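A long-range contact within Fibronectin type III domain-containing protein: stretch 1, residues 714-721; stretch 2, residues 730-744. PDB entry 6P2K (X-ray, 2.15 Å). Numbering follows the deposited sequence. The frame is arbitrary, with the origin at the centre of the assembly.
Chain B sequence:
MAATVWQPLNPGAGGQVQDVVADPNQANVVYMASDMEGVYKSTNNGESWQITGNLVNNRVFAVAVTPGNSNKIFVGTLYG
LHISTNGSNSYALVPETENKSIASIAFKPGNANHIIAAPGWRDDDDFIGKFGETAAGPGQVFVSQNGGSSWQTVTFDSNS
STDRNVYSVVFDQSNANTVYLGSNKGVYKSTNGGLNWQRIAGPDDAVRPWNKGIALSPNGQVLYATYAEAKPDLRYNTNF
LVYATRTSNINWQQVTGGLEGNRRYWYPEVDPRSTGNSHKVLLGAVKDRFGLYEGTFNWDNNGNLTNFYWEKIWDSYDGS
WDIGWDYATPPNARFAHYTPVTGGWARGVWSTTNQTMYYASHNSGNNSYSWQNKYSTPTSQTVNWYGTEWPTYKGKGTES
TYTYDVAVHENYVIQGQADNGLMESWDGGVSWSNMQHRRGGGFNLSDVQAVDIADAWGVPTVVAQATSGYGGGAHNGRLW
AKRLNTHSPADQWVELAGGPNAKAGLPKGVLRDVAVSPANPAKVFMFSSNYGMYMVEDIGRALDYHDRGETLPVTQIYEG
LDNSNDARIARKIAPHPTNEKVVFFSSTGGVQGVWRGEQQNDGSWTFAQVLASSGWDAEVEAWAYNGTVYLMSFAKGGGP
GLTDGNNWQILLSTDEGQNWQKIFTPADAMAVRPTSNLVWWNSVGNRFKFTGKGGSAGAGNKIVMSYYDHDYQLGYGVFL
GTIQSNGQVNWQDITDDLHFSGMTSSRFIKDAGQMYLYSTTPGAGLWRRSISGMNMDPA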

# COMPACT_ATOMS: atom_id res chain seq x y z
N LEU B 714 51.02 19.96 -2.51
CA LEU B 714 51.89 19.80 -1.35
C LEU B 714 51.11 20.11 -0.09
O LEU B 714 50.52 21.19 0.04
N GLY B 715 51.10 19.16 0.84
CA GLY B 715 50.48 19.38 2.13
C GLY B 715 51.51 19.51 3.23
O GLY B 715 52.30 18.59 3.45
N TYR B 716 51.52 20.65 3.93
CA TYR B 716 52.50 20.84 4.99
C TYR B 716 52.17 19.98 6.20
O TYR B 716 53.04 19.29 6.74
N GLY B 717 50.92 20.02 6.65
CA GLY B 717 50.53 19.27 7.82
C GLY B 717 49.16 19.62 8.35
O GLY B 717 48.58 20.65 7.98
N VAL B 718 48.62 18.76 9.21
CA VAL B 718 47.33 18.97 9.86
C VAL B 718 47.60 19.34 11.31
O VAL B 718 48.41 18.68 11.99
N PHE B 719 46.94 20.39 11.79
CA PHE B 719 47.21 20.93 13.12
C PHE B 719 45.92 21.02 13.93
O PHE B 719 44.89 21.46 13.43
N LEU B 720 46.01 20.59 15.18
CA LEU B 720 44.88 20.55 16.10
C LEU B 720 45.19 21.43 17.30
O LEU B 720 46.20 21.23 17.98
N GLY B 721 44.33 22.41 17.55
CA GLY B 721 44.47 23.31 18.68
C GLY B 721 43.45 22.99 19.76
O GLY B 721 42.31 22.63 19.45
N ASN B 730 46.61 25.95 22.35
CA ASN B 730 47.87 25.24 22.19
C ASN B 730 47.73 24.23 21.06
O ASN B 730 46.78 23.45 21.04
N TRP B 731 48.70 24.24 20.15
CA TRP B 731 48.60 23.49 18.91
C TRP B 731 49.51 22.27 18.94
O TRP B 731 50.58 22.28 19.56
N GLN B 732 49.07 21.22 18.26
CA GLN B 732 49.84 20.00 18.11
C GLN B 732 49.71 19.51 16.68
O GLN B 732 48.77 19.85 15.96
N ASP B 733 50.67 18.69 16.27
CA ASP B 733 50.72 18.12 14.93
C ASP B 733 49.95 16.80 14.93
O ASP B 733 50.29 15.88 15.68
N ILE B 734 48.91 16.72 14.10
CA ILE B 734 48.12 15.49 14.02
C ILE B 734 48.12 14.96 12.59
O ILE B 734 47.20 14.25 12.18
N THR B 735 49.17 15.29 11.83
CA THR B 735 49.30 14.75 10.48
C THR B 735 49.42 13.24 10.51
O THR B 735 48.71 12.53 9.78
N ASP B 736 50.30 12.72 11.37
CA ASP B 736 50.48 11.28 11.62
C ASP B 736 50.66 10.57 10.27
O ASP B 736 51.52 10.98 9.49
N ASP B 737 49.87 9.54 9.96
CA ASP B 737 50.05 8.77 8.74
C ASP B 737 49.20 9.27 7.57
O ASP B 737 49.03 8.54 6.59
N LEU B 738 48.68 10.49 7.65
CA LEU B 738 47.87 11.05 6.56
C LEU B 738 48.82 11.55 5.48
O LEU B 738 49.44 12.61 5.61
N HIS B 739 48.93 10.79 4.39
CA HIS B 739 49.95 11.08 3.39
C HIS B 739 49.51 12.18 2.43
O HIS B 739 50.32 13.01 2.00
N PHE B 740 48.23 12.21 2.08
CA PHE B 740 47.63 13.33 1.37
C PHE B 740 46.78 14.08 2.38
O PHE B 740 45.68 13.62 2.74
N SER B 741 47.27 15.22 2.86
CA SER B 741 46.69 15.90 4.00
C SER B 741 46.00 17.22 3.66
O SER B 741 45.46 17.86 4.56
N GLY B 742 46.02 17.64 2.40
CA GLY B 742 45.19 18.76 2.01
C GLY B 742 43.72 18.43 2.21
O GLY B 742 43.30 17.29 2.01
N MET B 743 42.94 19.42 2.64
CA MET B 743 41.56 19.17 3.04
C MET B 743 40.62 20.20 2.45
O MET B 743 40.94 21.39 2.39
N THR B 744 39.45 19.74 2.02
CA THR B 744 38.37 20.62 1.59
C THR B 744 37.35 20.87 2.68
O THR B 744 36.69 21.92 2.66

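Val718 forms the apolar centre of the contact: its CA-to-CB bond points sideways, and with chi1 t, CG1 lies 3.7 Å from Ile734 CG1 (chi1 p, chi2 t) and CG2 4.1 Å from Leu738 CD2, while Met743 CE, at the end of an extended m, t, t side chain, touches both methyls, 3.7 Å from Val718 CG2 and 3.8 Å from Val718 CG1. On the sheet face shared by Leu720 and Gln732, Leu720 (t, p) continues this packing, its CB 3.7 Å from Ile734 CG2. On the face of Phe719 and Trp731, both chi1 m, Phe719 CB sits 3.9 Å from Trp731 CE3. The Trp731 indole lies over Gly721, whose CA is 3.9 Å from the centroid of the Trp731 six-membered ring in a CH-pi contact; an ideal CB there would be tight, 3.0 Å from Trp731 CD2.

Outward, Thr735 (m) turns OG1 to the strand, accepting a hydrogen bond from Val718 N at 2.7 Å and donating one to Asp733 OD1 at 2.7 Å, so one hydroxyl links backbone to carboxylate. The CA-to-CB bond of Ser741 (p) points toward the first strand, and its OG lies 3.8 Å from Gly715 CA, where a CB would clash with it; water 1 lies 2.6 Å from Ser741 OG and accepts a weak bond from Gly717 N at 3.2 Å. At the exposed edge, water 2 accepts from Gln732 NE2 at 2.5 Å and donates to Leu720 O at 2.8 Å.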

# COMPACT_ATOMS: atom_id res chain seq x y z
CB LEU B 714 53.12 20.70 -1.46
CG LEU B 714 54.02 20.41 -2.67
CD1 LEU B 714 55.06 21.51 -2.85
CD2 LEU B 714 54.70 19.06 -2.50
CB TYR B 716 52.60 22.31 5.38
CG TYR B 716 53.83 22.58 6.21
CD1 TYR B 716 53.84 22.33 7.58
CD2 TYR B 716 54.99 23.05 5.62
CE1 TYR B 716 54.98 22.55 8.34
CE2 TYR B 716 56.13 23.28 6.37
CZ TYR B 716 56.12 23.03 7.73
OH TYR B 716 57.25 23.25 8.48
CB VAL B 718 46.45 17.71 9.77
CG1 VAL B 718 45.04 18.01 10.27
CG2 VAL B 718 46.43 17.20 8.34
CB PHE B 719 47.87 22.30 13.02
CG PHE B 719 49.16 22.29 12.26
CD1 PHE B 719 49.17 22.47 10.88
CD2 PHE B 719 50.37 22.06 12.91
CE1 PHE B 719 50.36 22.44 10.17
CE2 PHE B 719 51.56 22.03 12.21
CZ PHE B 719 51.56 22.23 10.83
CB LEU B 720 44.59 19.11 16.55
CG LEU B 720 43.41 18.91 17.49
CD1 LEU B 720 42.09 18.91 16.72
CD2 LEU B 720 43.57 17.63 18.29
CB ASN B 730 48.30 24.56 23.49
CG ASN B 730 48.54 25.54 24.61
OD1 ASN B 730 48.90 26.70 24.37
ND2 ASN B 730 48.38 25.09 25.85
CB TRP B 731 48.96 24.38 17.72
CG TRP B 731 47.99 25.49 17.52
CD1 TRP B 731 48.01 26.72 18.12
CD2 TRP B 731 46.83 25.48 16.67
NE1 TRP B 731 46.95 27.47 17.69
CE2 TRP B 731 46.21 26.74 16.80
CE3 TRP B 731 46.27 24.54 15.81
CZ2 TRP B 731 45.05 27.07 16.11
CZ3 TRP B 731 45.11 24.87 15.12
CH2 TRP B 731 44.52 26.13 15.27
CB GLN B 732 49.41 18.92 19.10
CG GLN B 732 47.94 18.55 19.02
CD GLN B 732 47.52 17.58 20.11
OE1 GLN B 732 48.15 16.55 20.32
NE2 GLN B 732 46.44 17.91 20.82
CB ASP B 733 52.18 17.92 14.50
CG ASP B 733 52.31 17.34 13.10
OD1 ASP B 733 51.30 17.25 12.37
OD2 ASP B 733 53.45 16.98 12.73
CB ILE B 734 46.68 15.72 14.52
CG1 ILE B 734 45.95 16.74 13.64
CG2 ILE B 734 46.68 16.16 15.98
CD1 ILE B 734 44.43 16.59 13.67
CB THR B 735 50.50 15.37 9.77
OG1 THR B 735 50.43 16.80 9.87
CG2 THR B 735 50.51 14.98 8.30
CB ASP B 736 49.32 10.76 12.47
CG ASP B 736 49.29 11.40 13.85
OD1 ASP B 736 50.37 11.60 14.44
OD2 ASP B 736 48.18 11.69 14.34
CB ASP B 737 49.75 7.29 9.01
CG ASP B 737 48.40 7.08 9.68
OD1 ASP B 737 47.71 8.08 9.97
OD2 ASP B 737 48.03 5.91 9.91
CB LEU B 738 46.96 12.16 7.06
CG LEU B 738 45.85 12.55 6.08
CD1 LEU B 738 44.93 11.37 5.79
CD2 LEU B 738 45.05 13.73 6.60
CB HIS B 739 50.33 9.80 2.66
CG HIS B 739 50.99 8.78 3.53
ND1 HIS B 739 50.42 7.56 3.83
CD2 HIS B 739 52.18 8.80 4.18
CE1 HIS B 739 51.22 6.88 4.62
NE2 HIS B 739 52.30 7.60 4.85
CB PHE B 740 46.82 12.86 0.17
CG PHE B 740 46.32 13.98 -0.69
CD1 PHE B 740 45.10 14.59 -0.42
CD2 PHE B 740 47.06 14.43 -1.77
CE1 PHE B 740 44.64 15.62 -1.21
CE2 PHE B 740 46.60 15.47 -2.56
CZ PHE B 740 45.39 16.06 -2.28
CB SER B 741 47.77 16.15 5.06
OG SER B 741 48.83 16.93 4.54
CB MET B 743 41.43 19.18 4.57
CG MET B 743 42.12 18.01 5.24
SD MET B 743 42.09 18.15 7.03
CE MET B 743 42.88 16.61 7.50
CB THR B 744 37.66 20.03 0.36
OG1 THR B 744 37.32 18.66 0.61
CG2 THR B 744 38.56 20.11 -0.88
O HOH W 1 48.28 19.46 4.88
O HOH W 2 45.85 20.36 20.62